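Local coordinates for protein alpha-L-rhamnosidase (Streptomyces avermitilis, PDB 3W5M) that hydrolyses terminal non-reducing alpha-L-rhamnose residues, releasing L-rhamnose from citrus flavonoids and from the arabinogalactan-protein gum arabic, at residues R512-G517 with Q556-Y561; T438-K443 with T550-G555; V45-S50 with D58-G63; R85-V90 with P105-T110. One frame throughout, in Å; residues are numbered along the deposited sequence.

Contact 1: residues R512-G517 with Q556-Y561; sequences RLRVSG and QGEETY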
loop_
_atom_site.group_PDB
_atom_site.type_symbol
_atom_site.label_atom_id
_atom_site.label_comp_id
_atom_site.label_asym_id
_atom_site.label_seq_id
_atom_site.Cartn_x
_atom_site.Cartn_y
_atom_site.Cartn_z
ATOM N N ARG A 512 -16.973 -7.566 6.360
ATOM C CA ARG A 512 -18.144 -7.262 7.179
ATOM C C ARG A 512 -18.642 -8.592 7.700
ATOM O O ARG A 512 -18.867 -9.534 6.905
ATOM C CB ARG A 512 -19.229 -6.613 6.323
ATOM C CG ARG A 512 -20.555 -6.468 7.079
ATOM C CD ARG A 512 -21.515 -5.505 6.399
ATOM N NE ARG A 512 -21.899 -5.975 5.073
ATOM C CZ ARG A 512 -21.437 -5.456 3.940
ATOM N NH1 ARG A 512 -20.578 -4.442 3.963
ATOM N NH2 ARG A 512 -21.837 -5.963 2.786
ATOM N N LEU A 513 -18.814 -8.664 9.019
ATOM C CA LEU A 513 -19.343 -9.838 9.704
ATOM C C LEU A 513 -20.767 -9.508 10.116
ATOM O O LEU A 513 -20.996 -8.430 10.711
ATOM C CB LEU A 513 -18.502 -10.114 10.938
ATOM C CG LEU A 513 -18.946 -11.198 11.909
ATOM C CD1 LEU A 513 -18.884 -12.594 11.260
ATOM C CD2 LEU A 513 -18.137 -11.129 13.195
ATOM N N ARG A 514 -21.716 -10.395 9.763
ATOM C CA ARG A 514 -23.077 -10.339 10.316
ATOM C C ARG A 514 -23.253 -11.542 11.233
ATOM O O ARG A 514 -22.920 -12.673 10.864
ATOM C CB ARG A 514 -24.177 -10.366 9.246
ATOM C CG ARG A 514 -24.076 -9.361 8.109
ATOM C CD ARG A 514 -24.112 -7.902 8.559
ATOM N NE ARG A 514 -25.335 -7.542 9.288
ATOM C CZ ARG A 514 -26.481 -7.177 8.722
ATOM N NH1 ARG A 514 -26.590 -7.128 7.400
ATOM N NH2 ARG A 514 -27.522 -6.865 9.491
ATOM N N VAL A 515 -23.730 -11.300 12.444
ATOM C CA VAL A 515 -23.853 -12.365 13.436
ATOM C C VAL A 515 -24.956 -12.030 14.445
ATOM O O VAL A 515 -25.131 -10.878 14.837
ATOM C CB VAL A 515 -22.501 -12.638 14.146
ATOM C CG1 VAL A 515 -21.978 -11.377 14.855
ATOM C CG2 VAL A 515 -22.594 -13.811 15.112
ATOM N N SER A 516 -25.719 -13.046 14.840
ATOM C CA SER A 516 -26.725 -12.886 15.895
ATOM C C SER A 516 -26.395 -13.868 16.974
ATOM O O SER A 516 -26.071 -15.021 16.692
ATOM C CB SER A 516 -28.133 -13.189 15.397
ATOM O OG SER A 516 -28.438 -12.452 14.235
ATOM N N GLY A 517 -26.487 -13.438 18.222
ATOM C CA GLY A 517 -26.131 -14.335 19.315
ATOM C C GLY A 517 -26.133 -13.631 20.652
ATOM O O GLY A 517 -26.432 -12.424 20.749
ATOM N N GLN A 556 -27.719 -8.015 20.329
ATOM C CA GLN A 556 -28.703 -7.070 19.852
ATOM C C GLN A 556 -29.032 -7.308 18.388
ATOM O O GLN A 556 -28.552 -6.574 17.524
ATOM C CB GLN A 556 -28.163 -5.654 20.042
ATOM C CG GLN A 556 -29.208 -4.589 20.227
ATOM C CD GLN A 556 -29.447 -4.294 21.688
ATOM O OE1 GLN A 556 -28.669 -3.578 22.318
ATOM N NE2 GLN A 556 -30.533 -4.842 22.236
ATOM N N GLY A 557 -29.845 -8.333 18.111
ATOM C CA GLY A 557 -30.341 -8.591 16.752
ATOM C C GLY A 557 -29.254 -9.043 15.792
ATOM O O GLY A 557 -28.357 -9.738 16.196
ATOM N N GLU A 558 -29.354 -8.670 14.516
ATOM C CA GLU A 558 -28.351 -9.079 13.527
ATOM C C GLU A 558 -27.204 -8.058 13.519
ATOM O O GLU A 558 -27.205 -7.101 12.719
ATOM C CB GLU A 558 -28.963 -9.240 12.131
ATOM C CG GLU A 558 -28.080 -9.980 11.135
ATOM C CD GLU A 558 -28.777 -10.251 9.812
ATOM O OE1 GLU A 558 -29.926 -10.758 9.809
ATOM O OE2 GLU A 558 -28.167 -9.964 8.758
ATOM N N GLU A 559 -26.226 -8.286 14.398
ATOM C CA GLU A 559 -25.093 -7.373 14.571
ATOM C C GLU A 559 -24.221 -7.262 13.326
ATOM O O GLU A 559 -24.150 -8.198 12.540
ATOM C CB GLU A 559 -24.279 -7.779 15.787
ATOM C CG GLU A 559 -25.091 -7.614 17.064
ATOM C CD GLU A 559 -24.367 -8.050 18.322
ATOM O OE1 GLU A 559 -23.163 -7.719 18.494
ATOM O OE2 GLU A 559 -24.996 -8.717 19.167
ATOM N N THR A 560 -23.595 -6.099 13.131
ATOM C CA THR A 560 -22.743 -5.875 11.954
ATOM C C THR A 560 -21.416 -5.411 12.477
ATOM O O THR A 560 -21.395 -4.435 13.215
ATOM C CB THR A 560 -23.292 -4.773 11.032
ATOM O OG1 THR A 560 -24.566 -5.169 10.515
ATOM C CG2 THR A 560 -22.331 -4.505 9.858
ATOM N N TYR A 561 -20.329 -6.104 12.124
ATOM C CA TYR A 561 -18.994 -5.649 12.536
ATOM C C TYR A 561 -18.148 -5.384 11.292
ATOM O O TYR A 561 -18.028 -6.263 10.419
ATOM C CB TYR A 561 -18.310 -6.671 13.453
ATOM C CG TYR A 561 -16.850 -6.314 13.708
ATOM C CD1 TYR A 561 -16.493 -5.078 14.289
ATOM C CD2 TYR A 561 -15.838 -7.188 13.334
ATOM C CE1 TYR A 561 -15.154 -4.743 14.481
ATOM C CE2 TYR A 561 -14.494 -6.865 13.529
ATOM C CZ TYR A 561 -14.168 -5.650 14.105
ATOM O OH TYR A 561 -12.814 -5.342 14.301
HETATM O O HOH W 1 -27.069 -10.538 18.420
#

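Contact 2: residues T438-K443 with T550-G555; sequences TYDARK and TYTLKG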
loop_
_atom_site.group_PDB
_atom_site.type_symbol
_atom_site.label_atom_id
_atom_site.label_comp_id
_atom_site.label_asym_id
_atom_site.label_seq_id
_atom_site.Cartn_x
_atom_site.Cartn_y
_atom_site.Cartn_z
ATOM N N THR A 438 -9.598 -5.695 17.559
ATOM C CA THR A 438 -10.375 -6.391 18.581
ATOM C C THR A 438 -11.428 -5.393 18.992
ATOM O O THR A 438 -11.112 -4.262 19.344
ATOM C CB THR A 438 -9.461 -6.812 19.751
ATOM O OG1 THR A 438 -8.444 -7.687 19.252
ATOM C CG2 THR A 438 -10.249 -7.541 20.854
ATOM N N TYR A 439 -12.702 -5.796 18.930
ATOM C CA TYR A 439 -13.802 -4.882 19.125
ATOM C C TYR A 439 -14.776 -5.566 20.082
ATOM O O TYR A 439 -15.152 -6.712 19.840
ATOM C CB TYR A 439 -14.529 -4.669 17.793
ATOM C CG TYR A 439 -15.647 -3.626 17.767
ATOM C CD1 TYR A 439 -16.917 -3.905 18.291
ATOM C CD2 TYR A 439 -15.438 -2.351 17.174
ATOM C CE1 TYR A 439 -17.936 -2.974 18.232
ATOM C CE2 TYR A 439 -16.461 -1.409 17.109
ATOM C CZ TYR A 439 -17.711 -1.732 17.654
ATOM O OH TYR A 439 -18.735 -0.816 17.650
ATOM N N ASP A 440 -15.168 -4.870 21.139
ATOM C CA ASP A 440 -16.154 -5.394 22.101
ATOM C C ASP A 440 -17.407 -4.502 22.049
ATOM O O ASP A 440 -17.401 -3.346 22.492
ATOM C CB ASP A 440 -15.497 -5.471 23.483
ATOM C CG ASP A 440 -16.394 -6.133 24.566
ATOM O OD1 ASP A 440 -17.600 -6.368 24.322
ATOM O OD2 ASP A 440 -15.853 -6.384 25.666
ATOM N N ALA A 441 -18.492 -5.027 21.476
ATOM C CA ALA A 441 -19.696 -4.222 21.215
ATOM C C ALA A 441 -20.386 -3.819 22.511
ATOM O O ALA A 441 -21.192 -2.887 22.532
ATOM C CB ALA A 441 -20.670 -4.957 20.269
ATOM N N ARG A 442 -20.036 -4.500 23.590
ATOM C CA ARG A 442 -20.589 -4.143 24.901
ATOM C C ARG A 442 -20.054 -2.820 25.395
ATOM O O ARG A 442 -20.674 -2.170 26.238
ATOM C CB ARG A 442 -20.280 -5.216 25.902
ATOM C CG ARG A 442 -21.080 -6.495 25.612
ATOM C CD ARG A 442 -20.601 -7.626 26.482
ATOM N NE ARG A 442 -19.161 -7.750 26.406
ATOM C CZ ARG A 442 -18.457 -8.615 27.105
ATOM N NH1 ARG A 442 -19.064 -9.438 27.943
ATOM N NH2 ARG A 442 -17.144 -8.660 26.974
ATOM N N LYS A 443 -18.908 -2.425 24.845
ATOM C CA LYS A 443 -18.247 -1.202 25.254
ATOM C C LYS A 443 -18.637 -0.020 24.368
ATOM O O LYS A 443 -18.029 1.055 24.473
ATOM C CB LYS A 443 -16.736 -1.405 25.275
ATOM C CG LYS A 443 -16.251 -2.317 26.386
ATOM C CD LYS A 443 -14.752 -2.558 26.290
ATOM C CE LYS A 443 -14.254 -3.337 27.510
ATOM N NZ LYS A 443 -12.842 -3.867 27.430
ATOM N N THR A 550 -11.304 -9.778 16.092
ATOM C CA THR A 550 -12.039 -10.439 17.154
ATOM C C THR A 550 -13.221 -9.538 17.453
ATOM O O THR A 550 -13.057 -8.318 17.577
ATOM C CB THR A 550 -11.138 -10.598 18.400
ATOM O OG1 THR A 550 -9.919 -11.278 18.043
ATOM C CG2 THR A 550 -11.837 -11.374 19.525
ATOM N N TYR A 551 -14.424 -10.116 17.543
ATOM C CA TYR A 551 -15.611 -9.327 17.809
ATOM C C TYR A 551 -16.421 -9.972 18.923
ATOM O O TYR A 551 -16.745 -11.134 18.829
ATOM C CB TYR A 551 -16.502 -9.254 16.561
ATOM C CG TYR A 551 -17.809 -8.504 16.762
ATOM C CD1 TYR A 551 -17.829 -7.104 16.873
ATOM C CD2 TYR A 551 -19.026 -9.187 16.843
ATOM C CE1 TYR A 551 -19.016 -6.412 17.060
ATOM C CE2 TYR A 551 -20.235 -8.497 17.019
ATOM C CZ TYR A 551 -20.228 -7.113 17.121
ATOM O OH TYR A 551 -21.396 -6.409 17.313
ATOM N N THR A 552 -16.749 -9.197 19.955
ATOM C CA THR A 552 -17.554 -9.695 21.074
ATOM C C THR A 552 -18.943 -9.074 20.959
ATOM O O THR A 552 -19.075 -7.872 20.858
ATOM C CB THR A 552 -16.906 -9.356 22.429
ATOM O OG1 THR A 552 -15.630 -9.974 22.490
ATOM C CG2 THR A 552 -17.751 -9.904 23.595
ATOM N N LEU A 553 -19.976 -9.909 20.967
ATOM C CA LEU A 553 -21.349 -9.465 20.706
ATOM C C LEU A 553 -21.980 -8.676 21.848
ATOM O O LEU A 553 -21.656 -8.913 23.013
ATOM C CB LEU A 553 -22.225 -10.684 20.426
ATOM C CG LEU A 553 -22.217 -11.217 18.989
ATOM C CD1 LEU A 553 -20.865 -11.819 18.616
ATOM C CD2 LEU A 553 -23.317 -12.275 18.823
ATOM N N LYS A 554 -22.874 -7.754 21.489
ATOM C CA LYS A 554 -23.697 -7.032 22.488
ATOM C C LYS A 554 -25.090 -7.679 22.692
ATOM O O LYS A 554 -25.859 -7.230 23.536
ATOM C CB LYS A 554 -23.814 -5.540 22.165
ATOM C CG LYS A 554 -24.566 -5.218 20.878
ATOM C CD LYS A 554 -24.568 -3.738 20.547
ATOM C CE LYS A 554 -24.886 -3.538 19.081
ATOM N NZ LYS A 554 -25.022 -2.091 18.782
ATOM N N GLY A 555 -25.401 -8.715 21.908
ATOM C CA GLY A 555 -26.696 -9.429 21.982
ATOM C C GLY A 555 -27.863 -8.620 21.497
ATOM O O GLY A 555 -28.901 -8.553 22.161
HETATM O O HOH W 2 -8.036 -9.668 17.165
HETATM O O HOH W 3 -13.679 -8.513 21.474
#

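Contact 3: residues V45-S50 with D58-G63; sequences VRVASS and DVWDSG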
loop_
_atom_site.group_PDB
_atom_site.type_symbol
_atom_site.label_atom_id
_atom_site.label_comp_id
_atom_site.label_asym_id
_atom_site.label_seq_id
_atom_site.Cartn_x
_atom_site.Cartn_y
_atom_site.Cartn_z
ATOM N N VAL A 45 -8.367 29.396 -21.673
ATOM C CA VAL A 45 -8.892 29.025 -20.377
ATOM C C VAL A 45 -9.415 30.236 -19.620
ATOM O O VAL A 45 -8.776 31.273 -19.591
ATOM C CB VAL A 45 -7.820 28.305 -19.515
ATOM C CG1 VAL A 45 -8.349 28.053 -18.103
ATOM C CG2 VAL A 45 -7.349 27.027 -20.201
ATOM N N ARG A 46 -10.581 30.095 -19.017
ATOM C CA ARG A 46 -11.080 31.130 -18.112
ATOM C C ARG A 46 -11.319 30.550 -16.752
ATOM O O ARG A 46 -11.762 29.417 -16.646
ATOM C CB ARG A 46 -12.393 31.694 -18.614
ATOM C CG ARG A 46 -12.285 32.483 -19.889
ATOM C CD ARG A 46 -13.694 32.825 -20.311
ATOM N NE ARG A 46 -13.696 33.867 -21.325
ATOM C CZ ARG A 46 -14.790 34.291 -21.942
ATOM N NH1 ARG A 46 -15.978 33.753 -21.659
ATOM N NH2 ARG A 46 -14.680 35.241 -22.850
ATOM N N VAL A 47 -11.038 31.348 -15.722
ATOM C CA VAL A 47 -11.237 30.967 -14.333
ATOM C C VAL A 47 -11.959 32.124 -13.657
ATOM O O VAL A 47 -11.599 33.287 -13.870
ATOM C CB VAL A 47 -9.882 30.723 -13.594
ATOM C CG1 VAL A 47 -10.127 30.181 -12.195
ATOM C CG2 VAL A 47 -8.959 29.811 -14.383
ATOM N N ALA A 48 -12.958 31.792 -12.848
ATOM C CA ALA A 48 -13.804 32.769 -12.187
ATOM C C ALA A 48 -14.318 32.254 -10.846
ATOM O O ALA A 48 -14.210 31.048 -10.536
ATOM C CB ALA A 48 -14.965 33.152 -13.116
ATOM N N SER A 49 -14.878 33.154 -10.037
ATOM C CA SER A 49 -15.323 32.813 -8.689
ATOM C C SER A 49 -16.713 32.171 -8.677
ATOM O O SER A 49 -17.185 31.718 -7.636
ATOM C CB SER A 49 -15.283 34.052 -7.777
ATOM O OG SER A 49 -16.289 34.979 -8.159
ATOM N N SER A 50 -17.361 32.104 -9.842
ATOM C CA SER A 50 -18.634 31.401 -9.968
ATOM C C SER A 50 -18.793 30.871 -11.392
ATOM O O SER A 50 -18.106 31.332 -12.303
ATOM C CB SER A 50 -19.812 32.317 -9.613
ATOM O OG SER A 50 -20.023 33.243 -10.652
ATOM N N ASP A 58 -13.338 36.891 -13.410
ATOM C CA ASP A 58 -12.649 37.746 -12.444
ATOM C C ASP A 58 -11.328 37.171 -11.921
ATOM O O ASP A 58 -10.616 37.866 -11.203
ATOM C CB ASP A 58 -13.566 38.075 -11.264
ATOM C CG ASP A 58 -14.073 36.833 -10.553
ATOM O OD1 ASP A 58 -13.750 35.709 -10.998
ATOM O OD2 ASP A 58 -14.788 36.978 -9.547
ATOM N N VAL A 59 -10.995 35.919 -12.258
ATOM C CA VAL A 59 -9.708 35.355 -11.782
ATOM C C VAL A 59 -8.667 35.345 -12.903
ATOM O O VAL A 59 -7.617 35.962 -12.794
ATOM C CB VAL A 59 -9.910 33.957 -11.117
ATOM C CG1 VAL A 59 -8.596 33.358 -10.630
ATOM C CG2 VAL A 59 -10.910 34.038 -9.975
ATOM N N TRP A 60 -8.962 34.661 -14.004
ATOM C CA TRP A 60 -8.004 34.538 -15.097
ATOM C C TRP A 60 -8.711 34.355 -16.428
ATOM O O TRP A 60 -9.787 33.772 -16.500
ATOM C CB TRP A 60 -7.073 33.347 -14.867
ATOM C CG TRP A 60 -5.896 33.223 -15.822
ATOM C CD1 TRP A 60 -5.054 34.229 -16.241
ATOM C CD2 TRP A 60 -5.388 32.014 -16.403
ATOM N NE1 TRP A 60 -4.082 33.719 -17.061
ATOM C CE2 TRP A 60 -4.259 32.361 -17.177
ATOM C CE3 TRP A 60 -5.779 30.667 -16.342
ATOM C CZ2 TRP A 60 -3.526 31.414 -17.901
ATOM C CZ3 TRP A 60 -5.060 29.727 -17.071
ATOM C CH2 TRP A 60 -3.937 30.104 -17.837
ATOM N N ASP A 61 -8.081 34.879 -17.465
ATOM C CA ASP A 61 -8.444 34.605 -18.833
ATOM C C ASP A 61 -7.143 34.537 -19.586
ATOM O O ASP A 61 -6.500 35.550 -19.788
ATOM C CB ASP A 61 -9.322 35.720 -19.408
ATOM C CG ASP A 61 -9.889 35.367 -20.774
ATOM O OD1 ASP A 61 -9.207 34.664 -21.570
ATOM O OD2 ASP A 61 -11.027 35.796 -21.050
ATOM N N SER A 62 -6.750 33.346 -20.025
ATOM C CA SER A 62 -5.482 33.187 -20.728
ATOM C C SER A 62 -5.494 33.953 -22.040
ATOM O O SER A 62 -4.436 34.157 -22.620
ATOM C CB SER A 62 -5.240 31.723 -21.070
ATOM O OG SER A 62 -6.311 31.237 -21.874
ATOM N N GLY A 63 -6.688 34.329 -22.511
ATOM C CA GLY A 63 -6.881 34.667 -23.926
ATOM C C GLY A 63 -6.566 33.475 -24.834
ATOM O O GLY A 63 -6.247 32.374 -24.353
#

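Contact 4: residues R85-V90 with P105-T110; sequences RYFWSV and PSWWET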
loop_
_atom_site.group_PDB
_atom_site.type_symbol
_atom_site.label_atom_id
_atom_site.label_comp_id
_atom_site.label_asym_id
_atom_site.label_seq_id
_atom_site.Cartn_x
_atom_site.Cartn_y
_atom_site.Cartn_z
ATOM N N ARG A 85 -13.103 28.076 -3.927
ATOM C CA ARG A 85 -13.532 27.325 -5.111
ATOM C C ARG A 85 -13.315 28.134 -6.402
ATOM O O ARG A 85 -13.752 29.290 -6.511
ATOM C CB ARG A 85 -14.979 26.832 -4.954
ATOM C CG ARG A 85 -15.471 25.973 -6.123
ATOM C CD ARG A 85 -16.784 25.259 -5.774
ATOM N NE ARG A 85 -16.581 24.286 -4.711
ATOM C CZ ARG A 85 -17.397 23.274 -4.430
ATOM N NH1 ARG A 85 -18.533 23.120 -5.111
ATOM N NH2 ARG A 85 -17.077 22.436 -3.447
ATOM N N TYR A 86 -12.584 27.560 -7.352
ATOM C CA TYR A 86 -12.319 28.195 -8.627
ATOM C C TYR A 86 -13.053 27.476 -9.741
ATOM O O TYR A 86 -12.841 26.282 -9.965
ATOM C CB TYR A 86 -10.820 28.213 -8.930
ATOM C CG TYR A 86 -10.074 29.141 -8.005
ATOM C CD1 TYR A 86 -10.007 30.519 -8.274
ATOM C CD2 TYR A 86 -9.488 28.675 -6.829
ATOM C CE1 TYR A 86 -9.345 31.381 -7.409
ATOM C CE2 TYR A 86 -8.820 29.546 -5.958
ATOM C CZ TYR A 86 -8.747 30.889 -6.262
ATOM O OH TYR A 86 -8.079 31.756 -5.417
ATOM N N PHE A 87 -13.905 28.215 -10.448
ATOM C CA PHE A 87 -14.646 27.644 -11.570
ATOM C C PHE A 87 -13.860 27.887 -12.841
ATOM O O PHE A 87 -13.148 28.901 -12.969
ATOM C CB PHE A 87 -16.059 28.217 -11.645
ATOM C CG PHE A 87 -16.936 27.797 -10.514
ATOM C CD1 PHE A 87 -16.921 28.493 -9.316
ATOM C CD2 PHE A 87 -17.779 26.691 -10.638
ATOM C CE1 PHE A 87 -17.735 28.109 -8.265
ATOM C CE2 PHE A 87 -18.600 26.298 -9.592
ATOM C CZ PHE A 87 -18.581 27.015 -8.404
ATOM N N TRP A 88 -13.888 26.909 -13.741
ATOM C CA TRP A 88 -13.162 27.044 -14.971
ATOM C C TRP A 88 -13.839 26.388 -16.149
ATOM O O TRP A 88 -14.674 25.510 -16.015
ATOM C CB TRP A 88 -11.700 26.573 -14.844
ATOM C CG TRP A 88 -11.522 25.068 -14.780
ATOM C CD1 TRP A 88 -11.844 24.258 -13.751
ATOM C CD2 TRP A 88 -10.988 24.236 -15.813
ATOM N NE1 TRP A 88 -11.559 22.943 -14.079
ATOM C CE2 TRP A 88 -11.008 22.911 -15.332
ATOM C CE3 TRP A 88 -10.471 24.487 -17.093
ATOM C CZ2 TRP A 88 -10.520 21.828 -16.079
ATOM C CZ3 TRP A 88 -10.005 23.404 -17.861
ATOM C CH2 TRP A 88 -10.029 22.087 -17.339
ATOM N N SER A 89 -13.414 26.836 -17.311
ATOM C CA SER A 89 -13.955 26.409 -18.561
ATOM C C SER A 89 -12.858 26.612 -19.575
ATOM O O SER A 89 -12.034 27.504 -19.438
ATOM C CB SER A 89 -15.169 27.270 -18.912
ATOM O OG SER A 89 -15.915 26.678 -19.957
ATOM N N VAL A 90 -12.845 25.769 -20.592
ATOM C CA VAL A 90 -11.891 25.901 -21.687
ATOM C C VAL A 90 -12.634 25.710 -23.029
ATOM O O VAL A 90 -13.695 25.057 -23.093
ATOM C CB VAL A 90 -10.726 24.872 -21.547
ATOM C CG1 VAL A 90 -11.228 23.427 -21.598
ATOM C CG2 VAL A 90 -9.649 25.091 -22.584
ATOM N N PRO A 105 -18.974 24.265 -17.426
ATOM C CA PRO A 105 -18.148 24.737 -16.306
ATOM C C PRO A 105 -17.798 23.650 -15.295
ATOM O O PRO A 105 -18.627 22.797 -14.974
ATOM C CB PRO A 105 -19.031 25.810 -15.663
ATOM C CG PRO A 105 -19.812 26.350 -16.833
ATOM C CD PRO A 105 -20.161 25.122 -17.628
ATOM N N SER A 106 -16.555 23.672 -14.810
ATOM C CA SER A 106 -16.140 22.724 -13.787
ATOM C C SER A 106 -15.465 23.516 -12.672
ATOM O O SER A 106 -15.464 24.744 -12.709
ATOM C CB SER A 106 -15.194 21.666 -14.375
ATOM O OG SER A 106 -14.977 20.631 -13.404
ATOM N N TRP A 107 -14.897 22.843 -11.676
ATOM C CA TRP A 107 -14.277 23.585 -10.593
ATOM C C TRP A 107 -13.186 22.774 -9.904
ATOM O O TRP A 107 -13.153 21.525 -10.011
ATOM C CB TRP A 107 -15.343 24.054 -9.566
ATOM C CG TRP A 107 -16.173 22.948 -8.936
ATOM C CD1 TRP A 107 -17.444 22.547 -9.319
ATOM C CD2 TRP A 107 -15.823 22.127 -7.800
ATOM N NE1 TRP A 107 -17.873 21.516 -8.511
ATOM C CE2 TRP A 107 -16.909 21.245 -7.567
ATOM C CE3 TRP A 107 -14.694 22.041 -6.961
ATOM C CZ2 TRP A 107 -16.902 20.302 -6.535
ATOM C CZ3 TRP A 107 -14.684 21.090 -5.934
ATOM C CH2 TRP A 107 -15.785 20.231 -5.731
ATOM N N TRP A 108 -12.269 23.480 -9.247
ATOM C CA TRP A 108 -11.436 22.864 -8.194
ATOM C C TRP A 108 -11.499 23.764 -6.976
ATOM O O TRP A 108 -11.830 24.943 -7.096
ATOM C CB TRP A 108 -9.994 22.619 -8.656
ATOM C CG TRP A 108 -9.082 23.829 -8.648
ATOM C CD1 TRP A 108 -8.241 24.224 -7.644
ATOM C CD2 TRP A 108 -8.909 24.779 -9.711
ATOM N NE1 TRP A 108 -7.558 25.364 -8.013
ATOM C CE2 TRP A 108 -7.942 25.723 -9.278
ATOM C CE3 TRP A 108 -9.460 24.912 -10.997
ATOM C CZ2 TRP A 108 -7.525 26.785 -10.082
ATOM C CZ3 TRP A 108 -9.052 25.970 -11.796
ATOM C CH2 TRP A 108 -8.085 26.888 -11.339
ATOM N N GLU A 109 -11.213 23.218 -5.804
ATOM C CA GLU A 109 -11.225 24.015 -4.598
ATOM C C GLU A 109 -9.907 23.853 -3.856
ATOM O O GLU A 109 -9.465 22.738 -3.590
ATOM C CB GLU A 109 -12.429 23.633 -3.713
ATOM C CG GLU A 109 -12.576 24.505 -2.473
ATOM C CD GLU A 109 -13.814 24.168 -1.652
ATOM O OE1 GLU A 109 -14.912 24.089 -2.245
ATOM O OE2 GLU A 109 -13.711 24.002 -0.415
ATOM N N THR A 110 -9.275 24.981 -3.516
ATOM C CA THR A 110 -8.026 24.928 -2.768
ATOM C C THR A 110 -8.272 24.524 -1.332
ATOM O O THR A 110 -9.359 24.778 -0.745
ATOM C CB THR A 110 -7.276 26.279 -2.829
ATOM O OG1 THR A 110 -8.111 27.314 -2.292
ATOM C CG2 THR A 110 -6.944 26.613 -4.253
HETATM O O HOH W 4 -12.230 20.049 -12.964
#

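Contact 1: residues R512-G517 with Q556-Y561
Leu513, Arg514 and Val515 pair antiparallel with Tyr561, Thr560 and Glu559 at the margin of a large mixed sheet, where 559-561 is the outermost strand. The backbones are joined by a reciprocal pair, Leu513 N to Tyr561 O at 2.9 Å and Tyr561 N to Leu513 O at 2.8 Å. On the face bearing Arg514 and Thr560, the arginine chain is bent at chi2 and chi3 (-61° and -59°) and folds back over the neighbouring strand. Its NH2 points almost straight at Glu558 O (3.3 Å), in the guanidinium plane, while Glu558 OE2 sits over the centre of one face, 3.2 Å from NH2. That salt bridge is one of charge alone, since no N-H is directed at the carboxylate. Both segments lie in the concanavalin-like domain of this family 78 enzyme, and Glu558 centres an inverse gamma turn leading into the edge strand. An alanine in place of Arg514 would probably leave the Glu558 carboxylate without this positive mate and its carbonyl without the NH2 donor. A water between the segments accepts from Gly517 N at 3.0 Å, close to Gly557 O and Glu559 OE2. Glu559 OE2 receives Gln556 N at 3.0 Å, whereas its OE1 is held by Tyr551 OH and Lys554 N.

Contact 2: residues T438-K443 with T550-G555
A parallel strand pair in the large mixed sheet joins Thr438 to Asp440, from the N-terminal rhamnosidase family region, to Thr550 to Thr552 of the concanavalin-like region. Tyr439 N donates to Thr550 O (2.9 Å), Thr552 N to Tyr439 O (3.0 Å) and Ala441 N to Thr552 O (3.0 Å). The two tyrosines run alongside each other in the same direction, their rings 28° from parallel and so offset that little of one covers the other; Tyr439 CD1 is at the edge of the Tyr551 ring, 3.5 Å from CE1. Past the strand the chain enters a 3-10 turn, and Asp440 OD1 accepts from Arg442 N in an Asx turn. Arg442 bends at chi3 (-50°), bringing NE to the syn lone pair of OD1 (2.9 Å), while OD2 takes NH2. Thr552 CG2 rests over one face of this side-on guanidinium, 3.7 Å from NH2. An alanine at Asp440 would probably leave the guanidinium without its countercharge and free to swing off Thr552. Ala441 CB meets Tyr551 OH at 3.4 Å; that hydroxyl bonds to Glu559.

Contact 3: residues V45-S50 with D58-G63
Asp58 and Ser49 each place their outer group between the backbone N and the carbonyl carbon (chi1 58° for CG and 69° for OG), and this brings the carboxylate against the end of the opposite strand. Asp58 OD1 accepts Ser49 N at 3.0 Å and OD2 accepts Ser49 OG at 2.9 Å, each on a syn lone pair, so both oxygens grip one residue. Next to them Val59 and Trp60 together face Val47 in a classic beta bulge: Val59 N (3.1 Å) and Trp60 N (3.0 Å) reach Val47 O from the same face of its carbonyl plane. On the face bearing Val47 and Trp60, Val47 CG2 meets the edge of the indole at Trp60 CE3 (3.8 Å), and Val45 CG1 touches CZ3. On the other face, Arg46 and Asp61 form a salt bridge, Arg46 NE to Asp61 OD2 at 3.3 Å, whose hydrogen bond is weak. Ser62 OG accepts Val45 N at 2.8 Å and donates to Gly63 O, while Ser62 N returns a backbone bond to Val45 O (2.9 Å). In this hairpin of the N-terminal immunoglobulin-like domain, side chains thus stand in for carbonyl acceptors: Asp58 for Ser49 N where strand 40-48 ends, Ser62 for Val45 N within the pairing.

Contact 4: residues R85-V90 with P105-T110
Arg85 and Glu109 supply the charged contact: with the arginine bent at chi3 (-66°), NE comes beside the carboxylate, and NE and NH2 both donate to Glu109 OE1, each at 3.0 Å, while Glu109 OE2 pairs with Arg320. The same guanidinium makes a stacked cation-pi contact with Trp107, planes 7° apart, its CZ 3.5 Å from the centroid of the six-membered ring. Carboxylate and ring together hold its rotation, and the cation would probably polarise the indole pi cloud. Also on this face, Trp107 CB makes a CH-pi contact over the Phe87 ring. On the other face Tyr86, Trp88 and Trp108 form an aromatic cluster: Tyr86 CB makes a CH-pi contact 3.7 Å from the six-membered ring centroid of Trp108, whose edge turns toward the face of Trp88, planes 63° apart. Backbone bonds pair Tyr86 with Trp108 and Trp88 with Ser106. A water links Trp88 NE1 and Ser106 OG. The cluster packs on the opposing sheet, Trp88 on Leu27 and Trp29 of strand 26-32 and Trp108 on Val11 of strand 10-11, with Val47 of strand 40-48 as in-sheet neighbour.

Overall arrangement
The four contacts form two pairs lying far apart in the chain. Contacts 3 and 4 share one antiparallel sheet of the N-terminal immunoglobulin-like domain, their centres about 9 Å apart; strands 40-48 and 85-94 are neighbours, joined by Phe87 N to Ala48 O at 2.9 Å. Contacts 1 and 2 belong to the large mixed sheet, centres about 10 Å apart, where Tyr561 CE1 packs on Tyr439 CB at 3.4 Å. Their segments alternate along the chain, strand 548-552 being followed by strand 559-561. Between the pairs, contacts 1 and 4 come nearest, with about 27 Å between their nearest atoms. All four lie away from the annotated rhamnose, calcium and catalytic residues.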